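Local atomic coordinates of aminoglycoside phosphotransferase (Streptomyces rimosus subsp. rimosus ATCC 10970, PDB entry 6FUX), a protein that probably transfers a phosphate group from a nucleoside triphosphate to an aminoglycoside such as streptomycin, which is bound here together with ADP. Residues Arg40-Val45 / Gly84-Thr89; Ala6-Leu11 / Ala31-Ala36; Ala180-Val185 / Ala216-Asp221. One frame throughout, in Å; residues are numbered along the deposited sequence.

Interaction 1 of 3, residues Arg40-Val45 / Gly84-Thr89; sequences RYAKCV and GLLTST. With ADP (adenosine-5'-diphosphate), chain C.
Tyr-41 and Thr-87 face each other as a hydrogen-bonded antiparallel pair, and on this side of the sheet both meet the adenine of ADP. The Tyr-41 ring lies under the base, with ADP C4 3.4 Å above its plane and over its centre. Thr-89 OG1 reaches the same ring at its edge, 3.2 Å from CE1 of Tyr-41, while its hydrogen bond goes to Gly-38 O. The adenine amino group is gripped from 84-89: ADP N6 gives a 2.8 Å bond to Ser-88 O and a weak one to Thr-87 OG1. Val-90 N adds a further bond to ADP. Chi1 of Thr-87, 59°, sets its hydroxyl between the backbone N and the carbonyl carbon, facing the amine.

Behind this first shell the ladder fixes the spacing. Tyr-41 N binds Thr-87 O at 2.8 Å, almost straight at 173°, and Thr-87 N returns the bond; Lys-43 and Leu-85 repeat the pattern. On the other face, Ala-42 CB packs on Leu-86 CG at 4.1 Å. In the kinase-like N-terminal sheet 40-45 is the central strand and 82-88 its neighbour, flanked by 31-34 and 73-79; helix 4-12 covers Ala-42 and Leu-86, and helix 50-63 supplies Glu-56, the salt-bridge partner of Lys-43.

Interaction 2 of 3, residues Ala6-Leu11 / Ala31-Ala36; sequences AFLTLL and AVFRSA. With ADP (adenosine-5'-diphosphate), chain C.
Leu-11 sets one methyl, CD1, over a face of the Phe-33 ring, a CH-pi contact that joins helix 4-12 to the antiparallel sheet of the kinase-like N-terminal lobe. CD1 of Leu-11 sits 4.0 Å from the ring centroid, 26° off the normal and displaced toward the rim. This is the tightest part of a wholly apolar contact, with Leu-11 CD1 only 3.6 Å from Phe-33 CG. Chi1 of Phe-33, -64°, puts CG anti to the carbonyl carbon, and the ring projects from the strand to the helix.

The far end of the ring is held less closely. Phe-7 CB approaches Phe-33 CZ at 3.9 Å, and the two phenylalanine side chains cross at about a right angle. Leu-8 CD2, from a partly exposed residue, comes to 4.0 Å from Phe-33 CE2; one residue on, at Thr-9, the helix is exposed. Looser still is the Phe-7 ring against Ala-31, where Phe-7 CE2 and Ala-31 CB are 4.5 Å apart.

Cys-44 and Ala-42 of strand 40-45 share this apolar layer beneath the helix. Val-32 points away from the helix, to the nucleotide side of the strand, where its CG2 methyl lies 3.7 Å from O5' of ADP.

Interaction 3 of 3, residues Ala180-Val185 / Ala216-Asp221; sequences AAQTVV and ADPYAD
Val-184 and Ala-216 form a hydrogen-bonded antiparallel pair, and the valine side chain leans on Pro-218 just beyond it. Val-184 N gives its hydrogen to Ala-216 O at 2.9 Å in a straight bond, 179°; Ala-216 N returns one to Val-184 O. Thr-183 CA adds a longer CA-H...O contact to Ala-216 O.

Gln-182 is followed outward from CB in one of its two modelled conformers. With CG anti to the backbone N (chi1 -177°) and an extended chain beyond, it crosses the proline ring at about a right angle. CB leads to Gln-182 CG, which meets Pro-218 CD at 3.7 Å. The amide then turns its flat face to Pro-218 CG, with Gln-182 CD at 3.7 Å and OE1 and NE2 both 4.0 Å from it; OE1 is hydrogen-bonded to Arg-259. The backbone joins in, Gln-182 O lying 3.3 Å from Pro-218 CD.

From the valine, Val-184 CG2 touches Pro-218 CA at 3.7 Å while CG1 grazes the ring. An alanine in place of Val-184 would remove both methyls and is likely to open a gap beside CA and CB of Pro-218.

Asp-217 is the N-cap of helix 218-233: Asp-217 OD1 accepts from Tyr-219 N at 2.9 Å, on the anti side of the carboxylate and somewhat out of its plane, and OD2 makes a salt bridge with Arg-259. Within the helix, Asp-221 OD2 accepts from His-118 NE2 and His-187 N, and OD1 from Gly-188 N. His-187 and Gly-188 open the His-Gly-Asp motif of this family's catalytic loop, so Asp-221 probably ties the helix to that loop, as the helix-F aspartate does in protein kinases. The pairing of 184-186 with 214-216 thus lies where helix 172-181 ends and helix 218-233 starts, with helix 257-266 packed on Asp-217 and Tyr-219.

In the fold
Interactions 1 and 2 are neighbours, their centres 8 Å apart, in one five-stranded antiparallel sheet where 31-34 and 40-45 lie side by side. Interaction 2 fastens helix 4-12 to one face of that sheet, interaction 1 holds the central strand 40-45 to its neighbour 82-88, and ADP touches both on the other face. Interaction 3 comes last along the chain and lies across the centre of the molecule, about 28 Å from interaction 1 and 34 Å from interaction 2, centre to centre. It belongs to the largely helical part and joins a short two-stranded sheet to the start of helix 218-233. This fits the two-lobed kinase-like plan, with ADP against the N-terminal sheet.

Interaction 1 of 3, residues Arg40-Val45 / Gly84-Thr89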
loop_
_atom_site.group_PDB
_atom_site.type_symbol
_atom_site.label_atom_id
_atom_site.label_comp_id
_atom_site.label_asym_id
_atom_site.label_seq_id
_atom_site.Cartn_x
_atom_site.Cartn_y
_atom_site.Cartn_z
ATOM N N ARG A 40 -5.259 16.041 10.247
ATOM C CA ARG A 40 -4.102 15.226 10.670
ATOM C C ARG A 40 -4.520 13.803 10.997
ATOM O O ARG A 40 -5.631 13.570 11.519
ATOM C CB ARG A 40 -3.449 15.733 11.964
ATOM C CG ARG A 40 -3.140 17.203 11.930
ATOM C CD ARG A 40 -2.104 17.516 12.977
ATOM N NE ARG A 40 -2.828 18.244 14.036
ATOM C CZ ARG A 40 -2.582 18.087 15.361
ATOM N NH1 ARG A 40 -1.457 17.519 15.762
ATOM N NH2 ARG A 40 -3.457 18.499 16.277
ATOM N N TYR A 41 -3.640 12.861 10.641
ATOM C CA TYR A 41 -3.829 11.493 10.960
ATOM C C TYR A 41 -2.691 11.053 11.847
ATOM O O TYR A 41 -1.636 11.611 11.809
ATOM C CB TYR A 41 -3.857 10.598 9.713
ATOM C CG TYR A 41 -5.207 10.622 9.007
ATOM C CD1 TYR A 41 -5.556 11.662 8.167
ATOM C CD2 TYR A 41 -6.163 9.630 9.225
ATOM C CE1 TYR A 41 -6.785 11.701 7.496
ATOM C CE2 TYR A 41 -7.365 9.617 8.516
ATOM C CZ TYR A 41 -7.696 10.679 7.671
ATOM O OH TYR A 41 -8.879 10.742 6.961
ATOM N N ALA A 42 -2.893 9.972 12.589
ATOM C CA ALA A 42 -1.826 9.298 13.263
ATOM C C ALA A 42 -1.990 7.781 13.123
ATOM O O ALA A 42 -3.074 7.247 13.309
ATOM C CB ALA A 42 -1.807 9.744 14.661
ATOM N N LYS A 43 -0.861 7.109 13.020
ATOM C CA LYS A 43 -0.784 5.691 13.100
ATOM C C LYS A 43 0.053 5.336 14.317
ATOM O O LYS A 43 1.170 5.757 14.478
ATOM C CB LYS A 43 -0.125 5.144 11.840
ATOM C CG LYS A 43 -0.052 3.635 11.790
ATOM C CD LYS A 43 0.262 3.118 10.361
ATOM C CE LYS A 43 0.684 1.681 10.478
ATOM N NZ LYS A 43 1.116 1.141 9.167
ATOM N N CYS A 44 -0.466 4.469 15.147
ATOM C CA CYS A 44 0.247 4.165 16.363
ATOM C C CYS A 44 0.390 2.640 16.481
ATOM O O CYS A 44 -0.580 1.880 16.060
ATOM C CB CYS A 44 -0.502 4.614 17.604
ATOM S SG CYS A 44 -0.815 6.396 17.725
ATOM N N VAL A 45 1.494 2.200 17.087
ATOM C CA VAL A 45 1.792 0.809 17.218
ATOM C C VAL A 45 2.347 0.508 18.586
ATOM O O VAL A 45 2.867 1.374 19.273
ATOM C CB VAL A 45 2.749 0.295 16.136
ATOM C CG1 VAL A 45 2.169 0.616 14.792
ATOM C CG2 VAL A 45 4.189 0.784 16.387
ATOM N N GLY A 84 3.860 6.712 17.917
ATOM C CA GLY A 84 2.962 7.217 16.994
ATOM C C GLY A 84 3.618 8.077 15.924
ATOM O O GLY A 84 4.513 8.853 16.218
ATOM N N LEU A 85 3.044 7.969 14.729
ATOM C CA LEU A 85 3.513 8.670 13.526
ATOM C C LEU A 85 2.371 9.578 13.102
ATOM O O LEU A 85 1.295 9.113 12.657
ATOM C CB LEU A 85 3.852 7.629 12.416
ATOM C CG LEU A 85 4.182 8.253 11.081
ATOM C CD1 LEU A 85 5.285 9.291 11.129
ATOM C CD2 LEU A 85 4.498 7.158 10.100
ATOM N N LEU A 86 2.536 10.916 13.242
ATOM C CA LEU A 86 1.496 11.843 12.836
ATOM C C LEU A 86 1.835 12.410 11.469
ATOM O O LEU A 86 3.005 12.745 11.242
ATOM C CB LEU A 86 1.455 13.034 13.843
ATOM C CG LEU A 86 0.864 12.774 15.229
ATOM C CD1 LEU A 86 1.667 11.741 16.068
ATOM C CD2 LEU A 86 0.669 14.080 16.004
ATOM N N THR A 87 0.819 12.428 10.562
ATOM C CA THR A 87 0.969 12.873 9.183
ATOM C C THR A 87 -0.173 13.826 8.843
ATOM O O THR A 87 -1.309 13.789 9.365
ATOM C CB THR A 87 1.044 11.716 8.158
ATOM O OG1 THR A 87 -0.183 11.003 8.346
ATOM C CG2 THR A 87 2.277 10.885 8.412
ATOM N N SER A 88 0.095 14.681 7.851
ATOM C CA SER A 88 -0.891 15.595 7.307
ATOM C C SER A 88 -1.882 14.809 6.453
ATOM O O SER A 88 -1.503 13.804 5.778
ATOM C CB SER A 88 -0.142 16.679 6.523
ATOM O OG SER A 88 0.500 16.153 5.388
ATOM N N THR A 89 -3.151 15.228 6.462
ATOM C CA THR A 89 -4.146 14.618 5.635
ATOM C C THR A 89 -3.800 14.946 4.197
ATOM O O THR A 89 -3.533 16.122 3.846
ATOM C CB THR A 89 -5.522 15.207 5.924
ATOM O OG1 THR A 89 -5.802 14.763 7.245
ATOM C CG2 THR A 89 -6.577 14.785 4.921
HETATM O "O5'" ADP C . -4.584 4.328 7.111
HETATM C "C5'" ADP C . -6.005 3.872 7.223
HETATM C "C4'" ADP C . -7.072 4.857 6.649
HETATM O "O4'" ADP C . -6.922 6.186 7.172
HETATM C "C3'" ADP C . -7.041 5.117 5.080
HETATM O "O3'" ADP C . -7.773 4.179 4.300
HETATM C "C2'" ADP C . -7.194 6.647 4.707
HETATM O "O2'" ADP C . -8.278 7.427 4.035
HETATM C "C1'" ADP C . -6.788 7.188 6.067
HETATM N N9 ADP C . -5.452 7.908 6.085
HETATM C C8 ADP C . -4.281 7.619 6.722
HETATM N N7 ADP C . -3.320 8.617 6.580
HETATM C C5 ADP C . -3.928 9.533 5.817
HETATM C C6 ADP C . -3.460 10.743 5.307
HETATM N N6 ADP C . -2.099 11.034 5.831
HETATM N N1 ADP C . -4.432 11.331 4.480
HETATM C C2 ADP C . -5.652 10.920 4.168
HETATM N N3 ADP C . -6.194 9.777 4.670
HETATM C C4 ADP C . -5.348 9.091 5.470
#

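Interaction 2 of 3, residues Ala6-Leu11 / Ala31-Ala36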
loop_
_atom_site.group_PDB
_atom_site.type_symbol
_atom_site.label_atom_id
_atom_site.label_comp_id
_atom_site.label_asym_id
_atom_site.label_seq_id
_atom_site.Cartn_x
_atom_site.Cartn_y
_atom_site.Cartn_z
ATOM N N ALA A 6 -2.659 4.197 25.888
ATOM C CA ALA A 6 -1.270 4.531 25.609
ATOM C C ALA A 6 -1.240 5.456 24.419
ATOM O O ALA A 6 -0.325 6.385 24.306
ATOM C CB ALA A 6 -0.405 3.315 25.343
ATOM N N PHE A 7 -1.976 5.111 23.329
ATOM C CA PHE A 7 -1.806 5.848 22.138
ATOM C C PHE A 7 -2.326 7.296 22.335
ATOM O O PHE A 7 -1.756 8.341 21.870
ATOM C CB PHE A 7 -2.503 5.155 20.970
ATOM C CG PHE A 7 -1.951 3.799 20.605
ATOM C CD1 PHE A 7 -0.695 3.387 20.979
ATOM C CD2 PHE A 7 -2.742 2.927 19.891
ATOM C CE1 PHE A 7 -0.181 2.158 20.582
ATOM C CE2 PHE A 7 -2.210 1.719 19.444
ATOM C CZ PHE A 7 -0.989 1.297 19.894
ATOM N N LEU A 8 -3.488 7.425 22.899
ATOM C CA LEU A 8 -4.027 8.751 23.034
ATOM C C LEU A 8 -2.925 9.623 23.721
ATOM O O LEU A 8 -2.894 10.896 23.541
ATOM C CB LEU A 8 -5.429 8.659 23.710
ATOM C CG LEU A 8 -6.519 8.199 22.722
ATOM C CD1 LEU A 8 -7.806 7.752 23.418
ATOM C CD2 LEU A 8 -6.849 9.273 21.722
ATOM N N THR A 9 -2.248 9.018 24.726
ATOM C CA THR A 9 -1.383 9.784 25.692
ATOM C C THR A 9 -0.335 10.393 24.749
ATOM O O THR A 9 -0.029 11.529 24.773
ATOM C CB THR A 9 -0.700 8.932 26.751
ATOM O OG1 THR A 9 -1.753 8.465 27.610
ATOM C CG2 THR A 9 0.294 9.714 27.597
ATOM N N LEU A 10 0.105 9.582 23.810
ATOM C CA LEU A 10 1.086 10.127 22.900
ATOM C C LEU A 10 0.409 11.302 22.210
ATOM O O LEU A 10 1.180 12.326 21.849
ATOM C CB LEU A 10 1.602 9.084 21.903
ATOM C CG LEU A 10 2.478 7.965 22.462
ATOM C CD1 LEU A 10 2.750 6.929 21.407
ATOM C CD2 LEU A 10 3.806 8.442 23.076
ATOM N N LEU A 11 -0.830 11.088 21.697
ATOM C CA LEU A 11 -1.306 12.057 20.683
ATOM C C LEU A 11 -1.647 13.371 21.418
ATOM O O LEU A 11 -1.570 14.414 20.753
ATOM C CB LEU A 11 -2.471 11.513 19.876
ATOM C CG LEU A 11 -2.170 10.256 19.124
ATOM C CD1 LEU A 11 -3.395 9.728 18.420
ATOM C CD2 LEU A 11 -1.140 10.558 18.021
ATOM N N ALA A 31 -3.421 1.201 15.478
ATOM C CA ALA A 31 -4.631 1.872 15.105
ATOM C C ALA A 31 -4.296 3.183 14.397
ATOM O O ALA A 31 -3.198 3.632 14.544
ATOM C CB ALA A 31 -5.384 2.130 16.347
ATOM N N VAL A 32 -5.227 3.688 13.603
ATOM C CA VAL A 32 -5.166 4.934 12.935
ATOM C C VAL A 32 -6.177 5.852 13.582
ATOM O O VAL A 32 -7.263 5.394 14.048
ATOM C CB VAL A 32 -5.377 4.787 11.418
ATOM C CG1 VAL A 32 -5.381 6.153 10.706
ATOM C CG2 VAL A 32 -4.296 3.898 10.822
ATOM N N PHE A 33 -5.756 7.093 13.807
ATOM C CA PHE A 33 -6.530 8.091 14.472
ATOM C C PHE A 33 -6.592 9.310 13.565
ATOM O O PHE A 33 -5.696 9.479 12.704
ATOM C CB PHE A 33 -5.895 8.576 15.772
ATOM C CG PHE A 33 -5.788 7.515 16.836
ATOM C CD1 PHE A 33 -4.814 6.530 16.728
ATOM C CD2 PHE A 33 -6.637 7.493 17.916
ATOM C CE1 PHE A 33 -4.737 5.514 17.669
ATOM C CE2 PHE A 33 -6.516 6.513 18.890
ATOM C CZ PHE A 33 -5.611 5.487 18.722
ATOM N N ARG A 34 -7.636 10.131 13.746
ATOM C CA ARG A 34 -7.769 11.335 12.993
ATOM C C ARG A 34 -8.076 12.465 13.984
ATOM O O ARG A 34 -8.871 12.219 14.928
ATOM C CB ARG A 34 -8.901 11.167 11.974
ATOM C CG ARG A 34 -8.906 12.242 10.895
ATOM C CD ARG A 34 -10.262 12.598 10.261
ATOM N NE ARG A 34 -10.630 11.788 9.119
ATOM C CZ ARG A 34 -11.533 10.803 9.135
ATOM N NH1 ARG A 34 -12.362 10.668 10.159
ATOM N NH2 ARG A 34 -11.573 9.935 8.140
ATOM N N SER A 35 -7.591 13.671 13.679
ATOM C CA SER A 35 -7.877 14.814 14.488
ATOM C C SER A 35 -9.313 15.259 14.153
ATOM O O SER A 35 -9.832 14.975 13.042
ATOM C CB SER A 35 -6.845 15.886 14.219
ATOM O OG SER A 35 -7.025 16.476 12.950
ATOM N N ALA A 36 -9.934 15.966 15.102
ATOM C CA ALA A 36 -11.334 16.416 14.953
ATOM C C ALA A 36 -11.515 17.280 13.708
ATOM O O ALA A 36 -12.572 17.136 13.032
ATOM C CB ALA A 36 -11.851 17.078 16.193
HETATM O "O5'" ADP C . -4.584 4.328 7.111
HETATM C "C5'" ADP C . -6.005 3.872 7.223
HETATM C "C4'" ADP C . -7.072 4.857 6.649
HETATM O "O4'" ADP C . -6.922 6.186 7.172
HETATM C "C3'" ADP C . -7.041 5.117 5.080
HETATM O "O3'" ADP C . -7.773 4.179 4.300
HETATM C "C2'" ADP C . -7.194 6.647 4.707
HETATM O "O2'" ADP C . -8.278 7.427 4.035
HETATM C "C1'" ADP C . -6.788 7.188 6.067
HETATM N N9 ADP C . -5.452 7.908 6.085
HETATM C C8 ADP C . -4.281 7.619 6.722
HETATM N N7 ADP C . -3.320 8.617 6.580
HETATM C C5 ADP C . -3.928 9.533 5.817
HETATM C C6 ADP C . -3.460 10.743 5.307
HETATM N N6 ADP C . -2.099 11.034 5.831
HETATM N N1 ADP C . -4.432 11.331 4.480
HETATM C C2 ADP C . -5.652 10.920 4.168
HETATM N N3 ADP C . -6.194 9.777 4.670
HETATM C C4 ADP C . -5.348 9.091 5.470
#

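Interaction 3 of 3, residues Ala180-Val185 / Ala216-Asp221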
loop_
_atom_site.group_PDB
_atom_site.type_symbol
_atom_site.label_atom_id
_atom_site.label_comp_id
_atom_site.label_asym_id
_atom_site.label_seq_id
_atom_site.Cartn_x
_atom_site.Cartn_y
_atom_site.Cartn_z
ATOM N N ALA A 180 14.972 -8.746 -10.660
ATOM C CA ALA A 180 16.329 -8.202 -10.961
ATOM C C ALA A 180 16.307 -7.431 -12.281
ATOM O O ALA A 180 16.976 -6.366 -12.338
ATOM C CB ALA A 180 17.366 -9.288 -10.976
ATOM N N ALA A 181 15.704 -8.023 -13.294
ATOM C CA ALA A 181 15.582 -7.451 -14.616
ATOM C C ALA A 181 14.783 -6.133 -14.617
ATOM O O ALA A 181 15.187 -5.207 -15.354
ATOM C CB ALA A 181 15.015 -8.456 -15.594
ATOM N N GLN A 182 13.742 -5.971 -13.771
ATOM C CA GLN A 182 12.811 -4.848 -13.807
ATOM C C GLN A 182 12.394 -4.510 -12.379
ATOM O O GLN A 182 11.491 -5.182 -11.841
ATOM C CB GLN A 182 11.589 -5.065 -14.746
ATOM C CG GLN A 182 10.817 -3.755 -14.684
ATOM C CD GLN A 182 9.710 -3.725 -15.730
ATOM O OE1 GLN A 182 9.167 -4.770 -16.122
ATOM N NE2 GLN A 182 9.332 -2.518 -16.186
ATOM N N THR A 183 13.214 -3.726 -11.724
ATOM C CA THR A 183 12.944 -3.211 -10.397
ATOM C C THR A 183 12.573 -1.735 -10.514
ATOM O O THR A 183 13.230 -0.943 -11.269
ATOM C CB THR A 183 14.168 -3.413 -9.498
ATOM O OG1 THR A 183 14.220 -4.819 -9.206
ATOM C CG2 THR A 183 14.031 -2.715 -8.148
ATOM N N VAL A 184 11.576 -1.327 -9.712
ATOM C CA VAL A 184 11.188 0.014 -9.558
ATOM C C VAL A 184 11.055 0.351 -8.067
ATOM O O VAL A 184 10.945 -0.576 -7.233
ATOM C CB VAL A 184 9.907 0.365 -10.314
ATOM C CG1 VAL A 184 10.024 0.012 -11.759
ATOM C CG2 VAL A 184 8.708 -0.272 -9.602
ATOM N N VAL A 185 10.891 1.643 -7.731
ATOM C CA VAL A 185 10.430 1.999 -6.441
ATOM C C VAL A 185 8.902 1.867 -6.414
ATOM O O VAL A 185 8.144 2.668 -7.067
ATOM C CB VAL A 185 10.851 3.435 -6.096
ATOM C CG1 VAL A 185 10.364 3.817 -4.713
ATOM C CG2 VAL A 185 12.364 3.605 -6.147
ATOM N N ALA A 216 10.986 -3.077 -5.740
ATOM C CA ALA A 216 10.345 -4.334 -6.031
ATOM C C ALA A 216 10.006 -4.356 -7.503
ATOM O O ALA A 216 10.122 -3.362 -8.232
ATOM C CB ALA A 216 9.097 -4.444 -5.184
ATOM N N ASP A 217 9.572 -5.542 -7.962
ATOM C CA ASP A 217 9.035 -5.644 -9.336
ATOM C C ASP A 217 7.841 -4.706 -9.452
ATOM O O ASP A 217 6.984 -4.649 -8.533
ATOM C CB ASP A 217 8.686 -7.096 -9.557
ATOM C CG ASP A 217 8.162 -7.510 -10.915
ATOM O OD1 ASP A 217 7.348 -6.781 -11.483
ATOM O OD2 ASP A 217 8.625 -8.573 -11.418
ATOM N N PRO A 218 7.618 -3.985 -10.563
ATOM C CA PRO A 218 6.472 -3.075 -10.685
ATOM C C PRO A 218 5.138 -3.858 -10.456
ATOM O O PRO A 218 4.127 -3.262 -10.086
ATOM C CB PRO A 218 6.679 -2.458 -12.046
ATOM C CG PRO A 218 7.472 -3.383 -12.787
ATOM C CD PRO A 218 8.475 -3.882 -11.783
ATOM N N TYR A 219 5.066 -5.140 -10.874
ATOM C CA TYR A 219 3.840 -5.898 -10.611
ATOM C C TYR A 219 3.509 -6.060 -9.121
ATOM O O TYR A 219 2.278 -6.437 -8.855
ATOM C CB TYR A 219 3.812 -7.233 -11.321
ATOM C CG TYR A 219 3.667 -7.083 -12.813
ATOM C CD1 TYR A 219 2.437 -6.841 -13.366
ATOM C CD2 TYR A 219 4.794 -7.041 -13.598
ATOM C CE1 TYR A 219 2.309 -6.642 -14.731
ATOM C CE2 TYR A 219 4.684 -6.871 -14.959
ATOM C CZ TYR A 219 3.443 -6.678 -15.511
ATOM O OH TYR A 219 3.406 -6.540 -16.864
ATOM N N ALA A 220 4.459 -5.803 -8.174
ATOM C CA ALA A 220 4.050 -5.821 -6.748
ATOM C C ALA A 220 2.967 -4.742 -6.553
ATOM O O ALA A 220 2.031 -4.908 -5.712
ATOM C CB ALA A 220 5.173 -5.586 -5.804
ATOM N N ASP A 221 3.126 -3.598 -7.204
ATOM C CA ASP A 221 2.115 -2.485 -7.268
ATOM C C ASP A 221 0.949 -2.767 -8.283
ATOM O O ASP A 221 -0.245 -2.697 -7.925
ATOM C CB ASP A 221 2.787 -1.175 -7.629
ATOM C CG ASP A 221 3.357 -0.422 -6.441
ATOM O OD1 ASP A 221 3.279 -0.986 -5.287
ATOM O OD2 ASP A 221 3.979 0.645 -6.759
#